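Local coordinates for multisubunit Na+/H+ antiporter, A subunit (Anoxybacillus flavithermus, PDB 6Z16), which is the large A subunit of an Mrp-type cation/proton antiporter and probably helps exchange sodium ions for protons across the cell membrane, at residues F234-L238 against F292-W298; I344-S348 against F359-V363. All blocks are in the same frame, centred on the assembly; numbering follows the deposited sequence.

Interaction 1 of 2, residues F234-L238 against F292-W298. With PTY (phosphatidylethanolamine), chain T.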
# COMPACT_ATOMS: atom_id res chain seq x y z
N PHE A 234 84.59 -48.87 -10.40
CA PHE A 234 85.17 -50.20 -10.26
C PHE A 234 85.84 -50.38 -8.90
O PHE A 234 85.60 -51.38 -8.21
CB PHE A 234 86.15 -50.44 -11.41
CG PHE A 234 86.77 -51.80 -11.42
CD1 PHE A 234 86.00 -52.92 -11.67
CD2 PHE A 234 88.12 -51.96 -11.22
CE1 PHE A 234 86.56 -54.17 -11.69
CE2 PHE A 234 88.70 -53.21 -11.24
CZ PHE A 234 87.91 -54.32 -11.48
N ILE A 235 86.65 -49.41 -8.49
CA ILE A 235 87.30 -49.42 -7.18
C ILE A 235 86.32 -49.24 -6.01
O ILE A 235 86.51 -49.94 -5.00
CB ILE A 235 88.43 -48.36 -7.15
CG1 ILE A 235 89.38 -48.58 -8.32
CG2 ILE A 235 89.22 -48.44 -5.85
CD1 ILE A 235 90.08 -49.91 -8.30
N PRO A 236 85.29 -48.38 -6.05
CA PRO A 236 84.33 -48.40 -4.92
C PRO A 236 83.54 -49.69 -4.80
O PRO A 236 83.28 -50.14 -3.68
CB PRO A 236 83.41 -47.20 -5.21
CG PRO A 236 84.19 -46.33 -6.04
CD PRO A 236 85.01 -47.20 -6.90
N ALA A 237 83.16 -50.29 -5.94
CA ALA A 237 82.52 -51.60 -5.92
C ALA A 237 83.44 -52.65 -5.32
O ALA A 237 83.00 -53.48 -4.51
CB ALA A 237 82.11 -52.01 -7.33
N LEU A 238 84.72 -52.60 -5.68
CA LEU A 238 85.72 -53.52 -5.15
C LEU A 238 85.82 -53.40 -3.63
O LEU A 238 85.72 -54.40 -2.91
CB LEU A 238 87.07 -53.22 -5.81
CG LEU A 238 88.28 -54.14 -5.75
CD1 LEU A 238 89.08 -53.91 -7.01
CD2 LEU A 238 89.15 -53.89 -4.54
N PHE A 292 87.53 -59.20 -10.29
CA PHE A 292 88.30 -58.20 -9.57
C PHE A 292 89.77 -58.54 -9.38
O PHE A 292 90.53 -57.68 -8.92
CB PHE A 292 87.70 -57.95 -8.19
CG PHE A 292 86.36 -57.30 -8.22
CD1 PHE A 292 86.23 -55.97 -8.58
CD2 PHE A 292 85.24 -58.00 -7.80
CE1 PHE A 292 84.99 -55.37 -8.58
CE2 PHE A 292 84.01 -57.40 -7.80
CZ PHE A 292 83.88 -56.08 -8.19
N ALA A 293 90.21 -59.76 -9.68
CA ALA A 293 91.61 -60.11 -9.43
C ALA A 293 92.54 -59.67 -10.55
O ALA A 293 93.73 -59.96 -10.49
CB ALA A 293 91.77 -61.61 -9.20
N VAL A 294 92.02 -58.96 -11.56
CA VAL A 294 92.89 -58.32 -12.54
C VAL A 294 93.56 -57.08 -11.97
O VAL A 294 94.55 -56.60 -12.53
CB VAL A 294 92.05 -58.05 -13.80
CG1 VAL A 294 91.06 -56.93 -13.55
CG2 VAL A 294 92.91 -57.79 -15.03
N SER A 295 93.07 -56.56 -10.85
CA SER A 295 93.70 -55.46 -10.14
C SER A 295 94.48 -55.98 -8.94
O SER A 295 94.22 -57.07 -8.43
CB SER A 295 92.66 -54.44 -9.67
OG SER A 295 91.84 -54.99 -8.66
N SER A 296 95.43 -55.17 -8.49
CA SER A 296 96.29 -55.58 -7.39
C SER A 296 95.69 -55.30 -6.03
O SER A 296 96.08 -55.95 -5.05
CB SER A 296 97.64 -54.86 -7.51
OG SER A 296 98.28 -55.20 -8.73
N VAL A 297 94.75 -54.35 -5.95
CA VAL A 297 94.17 -53.95 -4.67
C VAL A 297 93.39 -55.10 -4.06
O VAL A 297 93.51 -55.38 -2.86
CB VAL A 297 93.29 -52.70 -4.86
CG1 VAL A 297 92.68 -52.27 -3.54
CG2 VAL A 297 94.07 -51.58 -5.50
N TRP A 298 92.62 -55.81 -4.90
CA TRP A 298 91.87 -56.99 -4.48
C TRP A 298 92.78 -58.06 -3.91
O TRP A 298 92.61 -58.49 -2.76
CB TRP A 298 91.09 -57.55 -5.67
CG TRP A 298 90.24 -58.77 -5.40
CD1 TRP A 298 90.61 -60.08 -5.58
CD2 TRP A 298 88.87 -58.81 -4.98
NE1 TRP A 298 89.57 -60.91 -5.26
CE2 TRP A 298 88.49 -60.16 -4.90
CE3 TRP A 298 87.93 -57.82 -4.66
CZ2 TRP A 298 87.22 -60.55 -4.51
CZ3 TRP A 298 86.67 -58.22 -4.28
CH2 TRP A 298 86.32 -59.57 -4.20
C1 PTY T . 85.86 -41.20 -3.93
C2 PTY T . 91.16 -44.12 -5.54
C3 PTY T . 90.76 -44.32 -7.02
O4 PTY T . 85.98 -41.27 -2.49
C5 PTY T . 86.29 -42.68 -5.94
C6 PTY T . 86.75 -42.24 -4.57
O7 PTY T . 87.09 -43.37 -3.69
C8 PTY T . 86.16 -44.28 -3.28
O10 PTY T . 84.98 -44.20 -3.46
C11 PTY T . 86.82 -45.41 -2.55
C12 PTY T . 85.84 -46.36 -1.88
C13 PTY T . 85.29 -45.83 -0.57
C14 PTY T . 84.52 -46.88 0.21
C15 PTY T . 84.26 -46.54 1.67
C16 PTY T . 84.01 -47.78 2.51
C17 PTY T . 83.72 -47.51 3.98
C18 PTY T . 82.37 -46.89 4.24
C19 PTY T . 81.91 -46.99 5.69
C20 PTY T . 82.86 -46.36 6.69
C30 PTY T . 84.84 -41.47 -1.83
C31 PTY T . 85.06 -41.53 -0.35
O30 PTY T . 83.78 -41.59 -2.37
C32 PTY T . 83.78 -41.91 0.38
C33 PTY T . 83.95 -42.04 1.88
C34 PTY T . 82.68 -42.46 2.59
C35 PTY T . 82.80 -42.52 4.11
C36 PTY T . 81.48 -42.83 4.80
C37 PTY T . 81.56 -42.80 6.32
P1 PTY T . 88.13 -43.86 -7.29
O11 PTY T . 89.66 -43.42 -7.30
O12 PTY T . 88.00 -44.79 -6.31
O13 PTY T . 87.72 -44.27 -8.57
O14 PTY T . 87.41 -42.66 -6.85
N1 PTY T . 92.14 -45.14 -5.16
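Phe292 O is gripped by Ser295, whose OG donates a hydrogen bond of 3.0 Å to Phe292 O, while Ser295 N adds a weak one that closes a type I beta turn. The hydroxyl is tilted 17° from the carbonyl plane and gets there because chi1, at 69°, sets OG between the backbone N and the carbonyl carbon. That same OG touches Leu238 CD1 at 3.4 Å, where the turn meets helix 234-248. Leu238 is the hub: CD1 and CB lie against Phe292 CD1, CD2 crosses to Val297 CG1 at 4.0 Å, and CG comes to the edge of the Trp298 ring near CE3. Cut back to an alanine, Leu238 would probably leave a gap between the Phe292 ring and the Val297 and Trp298 side chains, letting these turn more freely. One turn earlier on helix 234-248, Phe234 sends its CE1 to Phe292 CD1; the ring planes lie at 29° but are slid apart, centroids 5.4 Å distant, so they barely overlap. On the same helix, Pro236 CG meets O10 of a bound phosphatidylethanolamine at 3.4 Å. Helix 184-214 packs on Ala237 and Phe292 through Ala210 and Leu211, and Leu242, a turn beyond Leu238, touches Trp298 at the start of helix 296-316.

Interaction 2 of 2, residues I344-S348 against F359-V363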
# COMPACT_ATOMS: atom_id res chain seq x y z
N ILE A 344 96.34 -65.33 -3.00
CA ILE A 344 97.42 -65.80 -3.87
C ILE A 344 96.86 -66.40 -5.17
O ILE A 344 97.41 -66.22 -6.27
CB ILE A 344 98.31 -66.79 -3.11
CG1 ILE A 344 98.77 -66.19 -1.79
CG2 ILE A 344 99.52 -67.18 -3.94
CD1 ILE A 344 99.58 -64.93 -1.92
N GLY A 345 95.72 -67.08 -5.06
CA GLY A 345 95.05 -67.53 -6.26
C GLY A 345 94.49 -66.41 -7.11
O GLY A 345 94.26 -66.61 -8.31
N GLY A 346 94.25 -65.25 -6.52
CA GLY A 346 93.97 -64.07 -7.32
C GLY A 346 95.21 -63.57 -8.04
O GLY A 346 95.12 -63.08 -9.17
N LEU A 347 96.38 -63.68 -7.39
CA LEU A 347 97.65 -63.35 -8.05
C LEU A 347 97.93 -64.24 -9.26
O LEU A 347 98.73 -63.85 -10.11
CB LEU A 347 98.84 -63.46 -7.10
CG LEU A 347 99.13 -62.40 -6.05
CD1 LEU A 347 100.22 -62.90 -5.14
CD2 LEU A 347 99.57 -61.14 -6.76
N SER A 348 97.31 -65.42 -9.31
CA SER A 348 97.41 -66.27 -10.50
C SER A 348 96.96 -65.62 -11.81
O SER A 348 97.38 -66.07 -12.88
CB SER A 348 96.60 -67.55 -10.31
OG SER A 348 96.61 -68.31 -11.50
N PHE A 359 100.81 -70.47 -9.15
CA PHE A 359 99.88 -69.85 -8.22
C PHE A 359 98.52 -70.53 -8.21
O PHE A 359 97.81 -70.46 -7.20
CB PHE A 359 99.69 -68.38 -8.55
CG PHE A 359 100.92 -67.55 -8.41
CD1 PHE A 359 101.39 -67.17 -7.16
CD2 PHE A 359 101.59 -67.09 -9.54
CE1 PHE A 359 102.52 -66.40 -7.04
CE2 PHE A 359 102.72 -66.31 -9.42
CZ PHE A 359 103.18 -65.97 -8.17
N MET A 360 98.17 -71.23 -9.30
CA MET A 360 96.95 -72.03 -9.38
C MET A 360 96.87 -73.08 -8.28
O MET A 360 95.77 -73.40 -7.81
CB MET A 360 96.84 -72.73 -10.73
CG MET A 360 96.51 -71.82 -11.88
SD MET A 360 96.23 -72.74 -13.41
CE MET A 360 95.79 -71.40 -14.52
N VAL A 361 98.04 -73.60 -7.85
CA VAL A 361 98.10 -74.56 -6.75
C VAL A 361 97.45 -74.00 -5.50
O VAL A 361 96.68 -74.70 -4.82
CB VAL A 361 99.57 -74.96 -6.49
CG1 VAL A 361 99.70 -75.82 -5.26
CG2 VAL A 361 100.13 -75.68 -7.70
N ALA A 362 97.65 -72.70 -5.25
CA ALA A 362 97.06 -72.01 -4.10
C ALA A 362 95.55 -72.13 -4.09
O ALA A 362 94.96 -72.44 -3.04
CB ALA A 362 97.48 -70.54 -4.11
N VAL A 363 94.92 -71.99 -5.28
CA VAL A 363 93.47 -72.10 -5.40
C VAL A 363 93.01 -73.46 -4.92
O VAL A 363 92.15 -73.55 -4.02
CB VAL A 363 93.03 -71.88 -6.86
CG1 VAL A 363 91.52 -71.93 -6.97
CG2 VAL A 363 93.57 -70.61 -7.39
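Gly345 and Val363 sit at the tight end of this contact: Val363 CG2 rests on Gly345 CA at 3.6 Å. With no side chain on Gly345, the methyl settles straight onto the backbone; a CB there would run into Val363 CG2. Beside it Ala362 CB lies over the Gly345 N and reaches Ile344 CG2 at 3.9 Å. That same CG2 meets the edge of the Phe359 ring, 3.7 Å from Phe359 CD1 and near the ring plane, as the two side chains cross at a slant. So one methyl fills the corner between an alanine and an aromatic ring. The segments are the facing ends of helix 323-347 and helix 360-391, joined by a short connection without helix or strand, and they pair in antiparallel register, Gly345 with Val363 and Ser348 with Phe359, the CA atoms of each pair 4.9 Å apart: a helical hairpin within the transmembrane bundle of the Mrp antiporter/complex I family. Toward the connection the fit changes character. Ser348 CB packs on Phe359 CB at 3.7 Å, and its OG, anti to the backbone N (chi1 175°), comes to Met360 CG at 3.5 Å. Met360 itself turns its CB away from this helix end, its extended chain running to Leu529, Leu532 and Phe533. The looser flank is at Phe359, a partly exposed residue: its CD2 comes no nearer to Leu347 O than 4.4 Å, and Leu347 instead packs on Val299 and Trp300 of helix 296-316, with a bound phosphatidylethanolamine about 6 Å from its side chain.

How the interactions relate
The chain completes interaction 1 before it reaches either segment of interaction 2, and helix 296-316, which begins in the first, is followed directly by helix 323-347, which ends in the second. Their centres are 16 Å apart, and they touch where Ala293 CB packs on Gly346 O at 3.7 Å. All four segments belong to the transmembrane region that Mrp antiporters share with complex I. Both contacts join helix ends within the membrane bundle, one between helices distant in sequence and the other across a short connection. Through that touch the two contacts link helices 234-248, 296-316, 323-347 and 360-391 in one part of the bundle, with lipid bound nearby.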